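Side-chain contacts in aminopeptidase-like protein (Chaetomium thermophilum, PDB 5JM6), which probably acts as a zinc-dependent aminopeptidase of the M18 family and assembles into a dodecamer linked to the Cvt pathway of selective autophagy: residues P410-G415 against G478-S483; V416-D421 against I435-A440; E441-V446 against L507-E512. All blocks are in the same frame, centred on the assembly; numbering follows the deposited sequence.

Interaction 1 (P410-G415 against G478-S483)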
ATOM      1  N   PRO A 410     -35.739  16.612 -12.455  1.00 39.35           N
ATOM      2  CA  PRO A 410     -37.206  16.626 -12.530  1.00 39.52           C
ATOM      3  C   PRO A 410     -37.924  16.014 -11.331  1.00 38.93           C
ATOM      4  O   PRO A 410     -37.406  15.120 -10.661  1.00 36.24           O
ATOM      5  CB  PRO A 410     -37.502  15.798 -13.791  1.00 40.03           C
ATOM      6  CG  PRO A 410     -36.187  15.655 -14.501  1.00 38.93           C
ATOM      7  CD  PRO A 410     -35.160  15.671 -13.425  1.00 43.35           C
ATOM      8  N   ARG A 411     -39.130  16.500 -11.081  1.00 35.95           N
ATOM      9  CA  ARG A 411     -39.968  16.051  -9.983  1.00 37.49           C
ATOM     10  C   ARG A 411     -41.006  15.032 -10.412  1.00 36.49           C
ATOM     11  O   ARG A 411     -41.248  14.842 -11.593  1.00 45.75           O
ATOM     12  CB  ARG A 411     -40.685  17.249  -9.375  1.00 37.44           C
ATOM     13  CG  ARG A 411     -39.791  18.444  -9.145  1.00 43.40           C
ATOM     14  CD  ARG A 411     -39.055  18.341  -7.827  1.00 41.54           C
ATOM     15  NE  ARG A 411     -39.583  19.266  -6.838  1.00 44.58           N
ATOM     16  CZ  ARG A 411     -38.943  20.353  -6.431  1.00 50.44           C
ATOM     17  NH1 ARG A 411     -37.751  20.634  -6.920  1.00 52.67           N
ATOM     18  NH2 ARG A 411     -39.487  21.148  -5.527  1.00 53.24           N
ATOM     19  N   LEU A 412     -41.616  14.369  -9.440  1.00 32.21           N
ATOM     20  CA  LEU A 412     -42.673  13.410  -9.720  1.00 36.33           C
ATOM     21  C   LEU A 412     -44.011  14.131  -9.783  1.00 36.49           C
ATOM     22  O   LEU A 412     -44.206  15.145  -9.111  1.00 35.09           O
ATOM     23  CB  LEU A 412     -42.717  12.305  -8.666  1.00 28.51           C
ATOM     24  CG  LEU A 412     -41.512  11.373  -8.569  1.00 30.00           C
ATOM     25  CD1 LEU A 412     -41.792  10.275  -7.558  1.00 29.91           C
ATOM     26  CD2 LEU A 412     -41.176  10.787  -9.931  1.00 28.93           C
ATOM     27  N   ASN A 413     -44.904  13.623 -10.629  1.00 35.46           N
ATOM     28  CA  ASN A 413     -46.254  14.165 -10.789  1.00 35.22           C
ATOM     29  C   ASN A 413     -46.256  15.616 -11.258  1.00 32.75           C
ATOM     30  O   ASN A 413     -46.997  16.453 -10.745  1.00 32.04           O
ATOM     31  CB  ASN A 413     -47.045  14.030  -9.484  1.00 32.52           C
ATOM     32  CG  ASN A 413     -47.421  12.593  -9.181  1.00 40.19           C
ATOM     33  OD1 ASN A 413     -47.411  11.739 -10.068  1.00 35.20           O
ATOM     34  ND2 ASN A 413     -47.763  12.319  -7.928  1.00 41.81           N
ATOM     35  N   VAL A 414     -45.428  15.896 -12.255  1.00 37.74           N
ATOM     36  CA  VAL A 414     -45.329  17.228 -12.835  1.00 33.51           C
ATOM     37  C   VAL A 414     -45.519  17.127 -14.342  1.00 35.05           C
ATOM     38  O   VAL A 414     -46.417  17.743 -14.915  1.00 30.08           O
ATOM     39  CB  VAL A 414     -43.983  17.895 -12.501  1.00 32.67           C
ATOM     40  CG1 VAL A 414     -43.744  19.099 -13.389  1.00 30.22           C
ATOM     41  CG2 VAL A 414     -43.954  18.303 -11.037  1.00 38.20           C
ATOM     42  N   GLY A 415     -44.646  16.366 -14.984  1.00 34.63           N
ATOM     43  CA  GLY A 415     -44.741  16.173 -16.411  1.00 37.60           C
ATOM     44  C   GLY A 415     -43.477  15.558 -16.955  1.00 36.51           C
ATOM     45  O   GLY A 415     -42.571  15.186 -16.208  1.00 36.94           O
ATOM     46  N   GLY A 478     -38.402  11.938 -21.587  1.00 38.88           N
ATOM     47  CA  GLY A 478     -38.632  10.904 -20.604  1.00 44.82           C
ATOM     48  C   GLY A 478     -39.496  11.273 -19.426  1.00 42.62           C
ATOM     49  O   GLY A 478     -39.552  12.423 -18.993  1.00 42.74           O
ATOM     50  N   ILE A 479     -40.154  10.252 -18.893  1.00 39.96           N
ATOM     51  CA  ILE A 479     -40.947  10.378 -17.687  1.00 41.90           C
ATOM     52  C   ILE A 479     -40.018  10.089 -16.518  1.00 42.13           C
ATOM     53  O   ILE A 479     -39.307   9.084 -16.528  1.00 43.52           O
ATOM     54  CB  ILE A 479     -42.151   9.416 -17.703  1.00 39.21           C
ATOM     55  CG1 ILE A 479     -42.987   9.645 -18.966  1.00 40.10           C
ATOM     56  CG2 ILE A 479     -42.999   9.584 -16.453  1.00 36.67           C
ATOM     57  CD1 ILE A 479     -44.183   8.729 -19.091  1.00 38.51           C
ATOM     58  N   PRO A 480     -39.993  10.984 -15.521  1.00 34.53           N
ATOM     59  CA  PRO A 480     -39.029  10.848 -14.426  1.00 36.28           C
ATOM     60  C   PRO A 480     -39.290   9.627 -13.555  1.00 35.83           C
ATOM     61  O   PRO A 480     -40.436   9.213 -13.376  1.00 38.88           O
ATOM     62  CB  PRO A 480     -39.220  12.141 -13.630  1.00 38.62           C
ATOM     63  CG  PRO A 480     -40.609  12.562 -13.933  1.00 39.66           C
ATOM     64  CD  PRO A 480     -40.850  12.171 -15.358  1.00 35.37           C
ATOM     65  N   GLN A 481     -38.213   9.056 -13.027  1.00 37.59           N
ATOM     66  CA  GLN A 481     -38.289   7.834 -12.244  1.00 37.52           C
ATOM     67  C   GLN A 481     -37.144   7.740 -11.239  1.00 40.83           C
ATOM     68  O   GLN A 481     -36.043   8.232 -11.490  1.00 42.05           O
ATOM     69  CB  GLN A 481     -38.279   6.620 -13.177  1.00 39.69           C
ATOM     70  CG  GLN A 481     -37.641   5.374 -12.597  1.00 40.00           C
ATOM     71  CD  GLN A 481     -37.456   4.291 -13.628  1.00 48.03           C
ATOM     72  OE1 GLN A 481     -37.685   4.507 -14.814  1.00 51.31           O
ATOM     73  NE2 GLN A 481     -37.042   3.114 -13.181  1.00 46.51           N
ATOM     74  N   LEU A 482     -37.415   7.100 -10.106  1.00 39.51           N
ATOM     75  CA  LEU A 482     -36.389   6.779  -9.125  1.00 36.84           C
ATOM     76  C   LEU A 482     -36.027   5.300  -9.196  1.00 36.52           C
ATOM     77  O   LEU A 482     -36.846   4.473  -9.599  1.00 37.98           O
ATOM     78  CB  LEU A 482     -36.853   7.135  -7.713  1.00 34.90           C
ATOM     79  CG  LEU A 482     -36.691   8.606  -7.335  1.00 37.06           C
ATOM     80  CD1 LEU A 482     -36.914   8.818  -5.846  1.00 35.32           C
ATOM     81  CD2 LEU A 482     -35.314   9.096  -7.752  1.00 37.84           C
ATOM     82  N   SER A 483     -34.780   4.990  -8.847  1.00 38.14           N
ATOM     83  CA  SER A 483     -34.300   3.612  -8.753  1.00 37.30           C
ATOM     84  C   SER A 483     -34.408   2.871 -10.081  1.00 37.82           C
ATOM     85  O   SER A 483     -34.882   1.736 -10.135  1.00 39.25           O
ATOM     86  CB  SER A 483     -35.063   2.852  -7.665  1.00 38.35           C
ATOM     87  OG  SER A 483     -34.951   3.510  -6.415  1.00 46.42           O
TER
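The carbonyl oxygen of G415 accepts a hydrogen bond from Q448 NE2 and also meets the ring of P480, with O 3.6 Å from P480 CD. A second backbone oxygen, that of R411, lies 3.3 Å from P480 CG. The P480 ring thus comes up against two carbonyl oxygens of the loop: G415 O lies by CD and CG, R411 O by CG and CB. These are van der Waals contacts. No hydrogen bond joins the segments 410-415 and 478-483.

The rest of the contact is apolar. P410 and P480 both direct their CB atoms at the opposite segment, and P410 CB meets P480 CB at 4.0 Å. L412 comes in from another side. Its CG stands opposite the carbonyl carbon (chi1 -65°), CD1 is anti to CA (chi2 -175°), and CD2, folded back beside CA, is the branch that meets P480. L412 CD2 is 3.9 Å from P480 O and 4.4 Å from P480 CB. Most of the touching residues are buried, and P480 gives up more surface than any other residue of the pair.

The outer side of the loop belongs to a subunit interface. R411 points its CB away from segment 478-483, and its NH2 forms a salt bridge with D235 of the second subunit, while L412 O accepts a bond from N233 ND2 of that same subunit.

The loop leading into strand 417-419 packs against P480 of strand 473-481, in the mixed sheet of the M18 peptidase fold, with the P480 side chain about 13 Å from a bound zinc ion.

Interaction 2 (V416-D421 against I435-A440)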
ATOM      1  N   VAL A 416     -43.417  15.464 -18.273  1.00 35.54           N
ATOM      2  CA  VAL A 416     -42.311  14.809 -18.933  1.00 33.85           C
ATOM      3  C   VAL A 416     -41.060  15.688 -18.947  1.00 37.30           C
ATOM      4  O   VAL A 416     -41.147  16.915 -19.012  1.00 36.36           O
ATOM      5  CB  VAL A 416     -42.709  14.423 -20.356  1.00 26.96           C
ATOM      6  CG1 VAL A 416     -41.715  13.486 -20.910  1.00 36.47           C
ATOM      7  CG2 VAL A 416     -44.066  13.745 -20.340  1.00 32.13           C
ATOM      8  N   ALA A 417     -39.897  15.049 -18.867  1.00 31.33           N
ATOM      9  CA  ALA A 417     -38.626  15.755 -18.890  1.00 34.09           C
ATOM     10  C   ALA A 417     -37.989  15.690 -20.270  1.00 36.61           C
ATOM     11  O   ALA A 417     -37.930  14.627 -20.887  1.00 40.13           O
ATOM     12  CB  ALA A 417     -37.679  15.176 -17.848  1.00 35.68           C
ATOM     13  N   LEU A 418     -37.519  16.834 -20.755  1.00 38.95           N
ATOM     14  CA  LEU A 418     -36.711  16.856 -21.964  1.00 37.53           C
ATOM     15  C   LEU A 418     -35.266  16.616 -21.552  1.00 39.18           C
ATOM     16  O   LEU A 418     -34.679  17.406 -20.811  1.00 38.28           O
ATOM     17  CB  LEU A 418     -36.859  18.180 -22.719  1.00 35.99           C
ATOM     18  CG  LEU A 418     -38.084  18.390 -23.620  1.00 33.54           C
ATOM     19  CD1 LEU A 418     -39.391  18.066 -22.917  1.00 35.52           C
ATOM     20  CD2 LEU A 418     -38.115  19.815 -24.141  1.00 39.12           C
ATOM     21  N   CYS A 419     -34.706  15.512 -22.030  1.00 42.40           N
ATOM     22  CA  CYS A 419     -33.369  15.094 -21.641  1.00 43.29           C
ATOM     23  C   CYS A 419     -32.337  15.728 -22.567  1.00 42.93           C
ATOM     24  O   CYS A 419     -32.422  15.591 -23.786  1.00 41.78           O
ATOM     25  CB  CYS A 419     -33.264  13.567 -21.673  1.00 48.03           C
ATOM     26  SG  CYS A 419     -32.050  12.852 -20.546  1.00 68.90           S
ATOM     27  N   VAL A 420     -31.374  16.434 -21.980  1.00 48.65           N
ATOM     28  CA  VAL A 420     -30.341  17.131 -22.742  1.00 46.79           C
ATOM     29  C   VAL A 420     -28.955  16.679 -22.288  1.00 53.59           C
ATOM     30  O   VAL A 420     -28.749  16.384 -21.112  1.00 56.84           O
ATOM     31  CB  VAL A 420     -30.457  18.667 -22.582  1.00 43.46           C
ATOM     32  CG1 VAL A 420     -29.482  19.387 -23.506  1.00 47.54           C
ATOM     33  CG2 VAL A 420     -31.881  19.128 -22.849  1.00 42.96           C
ATOM     34  N   ASP A 421     -28.008  16.616 -23.222  1.00 62.59           N
ATOM     35  CA  ASP A 421     -26.629  16.299 -22.874  1.00 63.41           C
ATOM     36  C   ASP A 421     -25.663  17.322 -23.468  1.00 69.67           C
ATOM     37  O   ASP A 421     -24.988  17.057 -24.464  1.00 69.28           O
ATOM     38  CB  ASP A 421     -26.266  14.889 -23.345  1.00 57.63           C
ATOM     39  CG  ASP A 421     -25.299  14.199 -22.405  1.00 77.54           C
ATOM     40  OD1 ASP A 421     -24.593  14.906 -21.656  1.00 75.00           O
ATOM     41  OD2 ASP A 421     -25.248  12.951 -22.411  1.00 80.12           O
ATOM     42  N   ILE A 435     -39.878  23.223 -30.329  1.00 36.50           N
ATOM     43  CA  ILE A 435     -41.049  22.520 -30.841  1.00 33.61           C
ATOM     44  C   ILE A 435     -41.857  21.864 -29.723  1.00 34.31           C
ATOM     45  O   ILE A 435     -43.072  22.040 -29.643  1.00 35.69           O
ATOM     46  CB  ILE A 435     -40.644  21.445 -31.871  1.00 34.47           C
ATOM     47  CG1 ILE A 435     -39.987  22.099 -33.088  1.00 36.79           C
ATOM     48  CG2 ILE A 435     -41.851  20.620 -32.295  1.00 27.33           C
ATOM     49  CD1 ILE A 435     -39.179  21.141 -33.928  1.00 28.65           C
ATOM     50  N   LEU A 436     -41.184  21.115 -28.854  1.00 31.15           N
ATOM     51  CA  LEU A 436     -41.889  20.363 -27.819  1.00 33.72           C
ATOM     52  C   LEU A 436     -42.377  21.254 -26.680  1.00 39.60           C
ATOM     53  O   LEU A 436     -43.372  20.935 -26.031  1.00 36.56           O
ATOM     54  CB  LEU A 436     -41.004  19.247 -27.263  1.00 34.84           C
ATOM     55  CG  LEU A 436     -40.490  18.168 -28.217  1.00 32.14           C
ATOM     56  CD1 LEU A 436     -39.501  17.301 -27.476  1.00 34.47           C
ATOM     57  CD2 LEU A 436     -41.621  17.320 -28.778  1.00 31.84           C
ATOM     58  N   ASP A 437     -41.686  22.361 -26.424  1.00 44.72           N
ATOM     59  CA  ASP A 437     -42.206  23.340 -25.477  1.00 42.23           C
ATOM     60  C   ASP A 437     -43.470  23.968 -26.047  1.00 39.86           C
ATOM     61  O   ASP A 437     -44.420  24.251 -25.318  1.00 40.35           O
ATOM     62  CB  ASP A 437     -41.170  24.419 -25.155  1.00 39.18           C
ATOM     63  CG  ASP A 437     -40.217  23.998 -24.055  1.00 46.75           C
ATOM     64  OD1 ASP A 437     -40.412  22.902 -23.489  1.00 48.49           O
ATOM     65  OD2 ASP A 437     -39.284  24.768 -23.743  1.00 46.06           O
ATOM     66  N   ARG A 438     -43.480  24.169 -27.362  1.00 40.57           N
ATOM     67  CA  ARG A 438     -44.633  24.741 -28.042  1.00 37.57           C
ATOM     68  C   ARG A 438     -45.810  23.769 -28.043  1.00 41.68           C
ATOM     69  O   ARG A 438     -46.950  24.165 -27.803  1.00 44.89           O
ATOM     70  CB  ARG A 438     -44.263  25.135 -29.473  1.00 34.76           C
ATOM     71  CG  ARG A 438     -45.441  25.514 -30.347  1.00 38.33           C
ATOM     72  CD  ARG A 438     -46.047  26.841 -29.928  1.00 41.80           C
ATOM     73  NE  ARG A 438     -47.081  27.273 -30.864  1.00 44.65           N
ATOM     74  CZ  ARG A 438     -48.174  27.941 -30.513  1.00 44.31           C
ATOM     75  NH1 ARG A 438     -48.381  28.252 -29.240  1.00 47.99           N
ATOM     76  NH2 ARG A 438     -49.061  28.295 -31.433  1.00 37.18           N
ATOM     77  N   ILE A 439     -45.536  22.497 -28.310  1.00 38.38           N
ATOM     78  CA  ILE A 439     -46.584  21.487 -28.258  1.00 41.16           C
ATOM     79  C   ILE A 439     -47.123  21.366 -26.833  1.00 40.67           C
ATOM     80  O   ILE A 439     -48.336  21.278 -26.629  1.00 37.10           O
ATOM     81  CB  ILE A 439     -46.076  20.124 -28.775  1.00 39.57           C
ATOM     82  CG1 ILE A 439     -46.080  20.130 -30.306  1.00 36.23           C
ATOM     83  CG2 ILE A 439     -46.937  18.984 -28.253  1.00 40.92           C
ATOM     84  CD1 ILE A 439     -45.681  18.824 -30.939  1.00 33.97           C
ATOM     85  N   ALA A 440     -46.228  21.408 -25.851  1.00 41.45           N
ATOM     86  CA  ALA A 440     -46.630  21.331 -24.449  1.00 40.23           C
ATOM     87  C   ALA A 440     -47.611  22.437 -24.076  1.00 39.95           C
ATOM     88  O   ALA A 440     -48.503  22.231 -23.253  1.00 40.61           O
ATOM     89  CB  ALA A 440     -45.413  21.389 -23.544  1.00 35.22           C
TER
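L418 of strand 417-419 puts its side chain against one face of helix 430-443, where it meets L436 and D437. The L418 side chain carries the whole strand side of the contact. Its CG lies anti to the carbonyl carbon, beside the backbone N (chi1 -81°). At the next bond CD1 is turned back near CA (chi2 50°), which leaves CD2 as the extended branch. That branch reaches the helix furthest, and L418 CD2 comes to 3.9 Å from D437 OD1.

L436 answers with its own extended branch. CD1 is anti to CA (chi2 172°) and carries the methyl group out from the helix towards the strand. L436 CD1 meets L418 CG at 4.3 Å. Both leucines point their CB toward the opposite segment, and the methyl of L436 comes up against the branch point of L418.

D437 holds its CG anti to the carbonyl carbon, beside the backbone N, and its side chain crosses that of L418 obliquely. The methyl group touches the carboxylate without bonding to it. Both oxygens are engaged by other groups: OD1 accepts a hydrogen bond from N447 ND2, and OD2 forms a salt bridge with R449 NH2. With one partner on each oxygen, the carboxylate is probably restrained from turning about its CB-CG bond. L418 also packs on R449, so an apolar side chain lies beside an ion pair.

Strand 417-419, helix 430-443 and the parallel neighbouring strand 448-450 make a beta-alpha-beta crossover, and L418 packs inside it. The L418 backbone bonds to Q448 and H450 on one side of its strand, and strand 473-481 lies on the other. L436 also touches F386 of strand 386-394, while I435 and I439 turn to helix 495-514.

Interaction 3 (E441-V446 against L507-E512)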
ATOM      1  N   GLU A 441     -47.457  23.608 -24.683  1.00 37.22           N
ATOM      2  CA  GLU A 441     -48.331  24.725 -24.358  1.00 37.32           C
ATOM      3  C   GLU A 441     -49.721  24.543 -24.962  1.00 42.84           C
ATOM      4  O   GLU A 441     -50.724  24.915 -24.352  1.00 44.47           O
ATOM      5  CB  GLU A 441     -47.722  26.042 -24.826  1.00 37.06           C
ATOM      6  CG  GLU A 441     -48.657  27.221 -24.667  1.00 46.44           C
ATOM      7  CD  GLU A 441     -48.033  28.515 -25.115  1.00 58.70           C
ATOM      8  OE1 GLU A 441     -46.841  28.498 -25.488  1.00 58.61           O
ATOM      9  OE2 GLU A 441     -48.730  29.551 -25.093  1.00 65.84           O
ATOM     10  N   LEU A 442     -49.786  23.962 -26.154  1.00 40.81           N
ATOM     11  CA  LEU A 442     -51.072  23.690 -26.781  1.00 38.68           C
ATOM     12  C   LEU A 442     -51.788  22.541 -26.075  1.00 40.24           C
ATOM     13  O   LEU A 442     -53.013  22.430 -26.140  1.00 44.37           O
ATOM     14  CB  LEU A 442     -50.893  23.362 -28.264  1.00 38.57           C
ATOM     15  CG  LEU A 442     -50.133  24.378 -29.118  1.00 41.45           C
ATOM     16  CD1 LEU A 442     -49.600  23.710 -30.375  1.00 41.78           C
ATOM     17  CD2 LEU A 442     -51.023  25.558 -29.476  1.00 40.74           C
ATOM     18  N   SER A 443     -51.013  21.688 -25.406  1.00 36.62           N
ATOM     19  CA  SER A 443     -51.544  20.493 -24.749  1.00 33.54           C
ATOM     20  C   SER A 443     -51.958  20.707 -23.297  1.00 36.58           C
ATOM     21  O   SER A 443     -52.613  19.850 -22.705  1.00 33.10           O
ATOM     22  CB  SER A 443     -50.507  19.367 -24.788  1.00 35.38           C
ATOM     23  OG  SER A 443     -50.019  19.151 -26.097  1.00 43.69           O
ATOM     24  N   GLY A 444     -51.569  21.839 -22.720  1.00 37.82           N
ATOM     25  CA  GLY A 444     -51.752  22.059 -21.297  1.00 33.66           C
ATOM     26  C   GLY A 444     -50.749  21.272 -20.469  1.00 40.69           C
ATOM     27  O   GLY A 444     -51.084  20.743 -19.408  1.00 47.26           O
ATOM     28  N   CYS A 445     -49.514  21.193 -20.956  1.00 34.06           N
ATOM     29  CA  CYS A 445     -48.461  20.449 -20.269  1.00 33.36           C
ATOM     30  C   CYS A 445     -47.310  21.352 -19.858  1.00 40.20           C
ATOM     31  O   CYS A 445     -47.053  22.376 -20.491  1.00 43.33           O
ATOM     32  CB  CYS A 445     -47.927  19.325 -21.159  1.00 32.01           C
ATOM     33  SG  CYS A 445     -49.129  18.049 -21.574  1.00 44.77           S
ATOM     34  N   VAL A 446     -46.572  20.912 -18.843  1.00 34.09           N
ATOM     35  CA  VAL A 446     -45.382  21.610 -18.390  1.00 39.10           C
ATOM     36  C   VAL A 446     -44.226  20.636 -18.622  1.00 40.64           C
ATOM     37  O   VAL A 446     -44.266  19.502 -18.143  1.00 38.12           O
ATOM     38  CB  VAL A 446     -45.464  21.970 -16.898  1.00 34.30           C
ATOM     39  CG1 VAL A 446     -46.614  22.935 -16.647  1.00 28.32           C
ATOM     40  CG2 VAL A 446     -45.622  20.714 -16.056  1.00 29.88           C
ATOM     41  N   LEU A 507     -48.419  13.944 -31.070  1.00 29.00           N
ATOM     42  CA  LEU A 507     -48.996  13.338 -32.266  1.00 31.12           C
ATOM     43  C   LEU A 507     -50.103  14.216 -32.849  1.00 34.79           C
ATOM     44  O   LEU A 507     -50.216  14.349 -34.067  1.00 31.98           O
ATOM     45  CB  LEU A 507     -49.531  11.935 -31.960  1.00 31.31           C
ATOM     46  CG  LEU A 507     -48.508  10.896 -31.485  1.00 33.63           C
ATOM     47  CD1 LEU A 507     -49.208   9.647 -30.978  1.00 32.98           C
ATOM     48  CD2 LEU A 507     -47.516  10.538 -32.582  1.00 28.59           C
ATOM     49  N   ASP A 508     -50.901  14.837 -31.986  1.00 34.74           N
ATOM     50  CA  ASP A 508     -52.010  15.658 -32.462  1.00 32.10           C
ATOM     51  C   ASP A 508     -51.557  17.019 -32.998  1.00 34.50           C
ATOM     52  O   ASP A 508     -52.127  17.521 -33.966  1.00 39.56           O
ATOM     53  CB  ASP A 508     -53.048  15.863 -31.352  1.00 33.26           C
ATOM     54  CG  ASP A 508     -53.831  14.598 -31.036  1.00 36.96           C
ATOM     55  OD1 ASP A 508     -53.657  13.587 -31.749  1.00 34.95           O
ATOM     56  OD2 ASP A 508     -54.635  14.622 -30.082  1.00 37.92           O
ATOM     57  N   PHE A 509     -50.571  17.636 -32.353  1.00 33.21           N
ATOM     58  CA  PHE A 509     -50.171  18.991 -32.733  1.00 31.83           C
ATOM     59  C   PHE A 509     -48.919  19.156 -33.601  1.00 33.70           C
ATOM     60  O   PHE A 509     -48.618  20.277 -34.009  1.00 31.93           O
ATOM     61  CB  PHE A 509     -49.990  19.836 -31.474  1.00 37.65           C
ATOM     62  CG  PHE A 509     -51.282  20.259 -30.840  1.00 35.92           C
ATOM     63  CD1 PHE A 509     -52.116  21.163 -31.475  1.00 40.83           C
ATOM     64  CD2 PHE A 509     -51.657  19.763 -29.603  1.00 38.41           C
ATOM     65  CE1 PHE A 509     -53.305  21.559 -30.894  1.00 41.75           C
ATOM     66  CE2 PHE A 509     -52.844  20.156 -29.014  1.00 39.30           C
ATOM     67  CZ  PHE A 509     -53.669  21.055 -29.661  1.00 37.23           C
ATOM     68  N   TRP A 510     -48.198  18.076 -33.895  1.00 30.30           N
ATOM     69  CA  TRP A 510     -46.926  18.222 -34.607  1.00 28.34           C
ATOM     70  C   TRP A 510     -47.086  18.930 -35.950  1.00 32.45           C
ATOM     71  O   TRP A 510     -46.335  19.855 -36.259  1.00 35.75           O
ATOM     72  CB  TRP A 510     -46.252  16.869 -34.835  1.00 26.81           C
ATOM     73  CG  TRP A 510     -45.302  16.904 -35.997  1.00 31.75           C
ATOM     74  CD1 TRP A 510     -45.442  16.250 -37.185  1.00 37.84           C
ATOM     75  CD2 TRP A 510     -44.087  17.661 -36.096  1.00 35.86           C
ATOM     76  NE1 TRP A 510     -44.382  16.537 -38.012  1.00 37.40           N
ATOM     77  CE2 TRP A 510     -43.538  17.403 -37.368  1.00 34.93           C
ATOM     78  CE3 TRP A 510     -43.409  18.526 -35.231  1.00 37.32           C
ATOM     79  CZ2 TRP A 510     -42.341  17.976 -37.795  1.00 34.37           C
ATOM     80  CZ3 TRP A 510     -42.220  19.095 -35.659  1.00 36.00           C
ATOM     81  CH2 TRP A 510     -41.700  18.817 -36.928  1.00 36.41           C
ATOM     82  N   GLU A 511     -48.070  18.500 -36.735  1.00 37.67           N
ATOM     83  CA  GLU A 511     -48.283  19.055 -38.070  1.00 34.59           C
ATOM     84  C   GLU A 511     -48.587  20.549 -38.016  1.00 36.04           C
ATOM     85  O   GLU A 511     -48.082  21.323 -38.831  1.00 35.96           O
ATOM     86  CB  GLU A 511     -49.417  18.316 -38.786  1.00 36.73           C
ATOM     87  CG  GLU A 511     -49.815  18.929 -40.127  1.00 33.48           C
ATOM     88  CD  GLU A 511     -50.932  18.169 -40.825  1.00 39.82           C
ATOM     89  OE1 GLU A 511     -50.983  18.205 -42.074  1.00 37.75           O
ATOM     90  OE2 GLU A 511     -51.760  17.541 -40.131  1.00 39.17           O
ATOM     91  N   GLU A 512     -49.409  20.947 -37.051  1.00 36.63           N
ATOM     92  CA  GLU A 512     -49.745  22.353 -36.860  1.00 42.93           C
ATOM     93  C   GLU A 512     -48.510  23.171 -36.496  1.00 43.88           C
ATOM     94  O   GLU A 512     -48.288  24.254 -37.038  1.00 42.79           O
ATOM     95  CB  GLU A 512     -50.817  22.503 -35.776  1.00 42.68           C
ATOM     96  CG  GLU A 512     -51.061  23.935 -35.323  1.00 45.55           C
ATOM     97  CD  GLU A 512     -52.362  24.088 -34.553  1.00 57.14           C
ATOM     98  OE1 GLU A 512     -53.136  23.109 -34.494  1.00 49.64           O
ATOM     99  OE2 GLU A 512     -52.609  25.184 -34.007  1.00 57.95           O
TER
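F509 holds its CG anti to the carbonyl carbon (chi1 -75°), which swings the ring out under L442 CB, and the chi1 of L442 (-54°) then carries its CD1 to the CG-CD1 side of that ring. The contact is helix-helix packing at the surface of the M18 peptidase fold, between the end of helix 430-443 and helix 495-514.

L442 CB sits over one face of F509, 3.7 Å from the ring centroid and only 6° off its normal, a CH-pi contact. The leucine branch runs on across the same ring, and L442 CD1 lies 3.7 Å from F509 CD1. The backbone takes part too, with L442 O 3.7 Å from F509 CE2. L442 also touches V513, one turn further along the partner helix.

An alanine in place of F509 would remove the ring under L442 and would probably open a gap between the helices, leaving the leucine side chain freer to turn.

S443 adds the last contact. Its hydroxyl is hydrogen-bonded to I439 O within its own helix, and from there S443 OG approaches the ring obliquely, 3.9 Å from F509 CD2.

In the fold
The chain enters interaction 1 at 410-415, passes directly into 416-421 and, after a partly unmodelled loop, into 435-440 of interaction 2, and then opens interaction 3 at 441-446. Only afterwards does 478-483 complete interaction 1, and 507-512 interaction 3. Interaction 2 therefore falls between the two halves of interaction 1, while interactions 1 and 3 alternate. The centres of interactions 1 and 2 are about 13 Å apart, and neighbouring strands 473-481 and 417-419 join them in one mixed sheet. Interactions 2 and 3 share helix 430-443, with centres about 11 Å apart. Together they run from a buried part of the sheet at a subunit interface out to the helical surface.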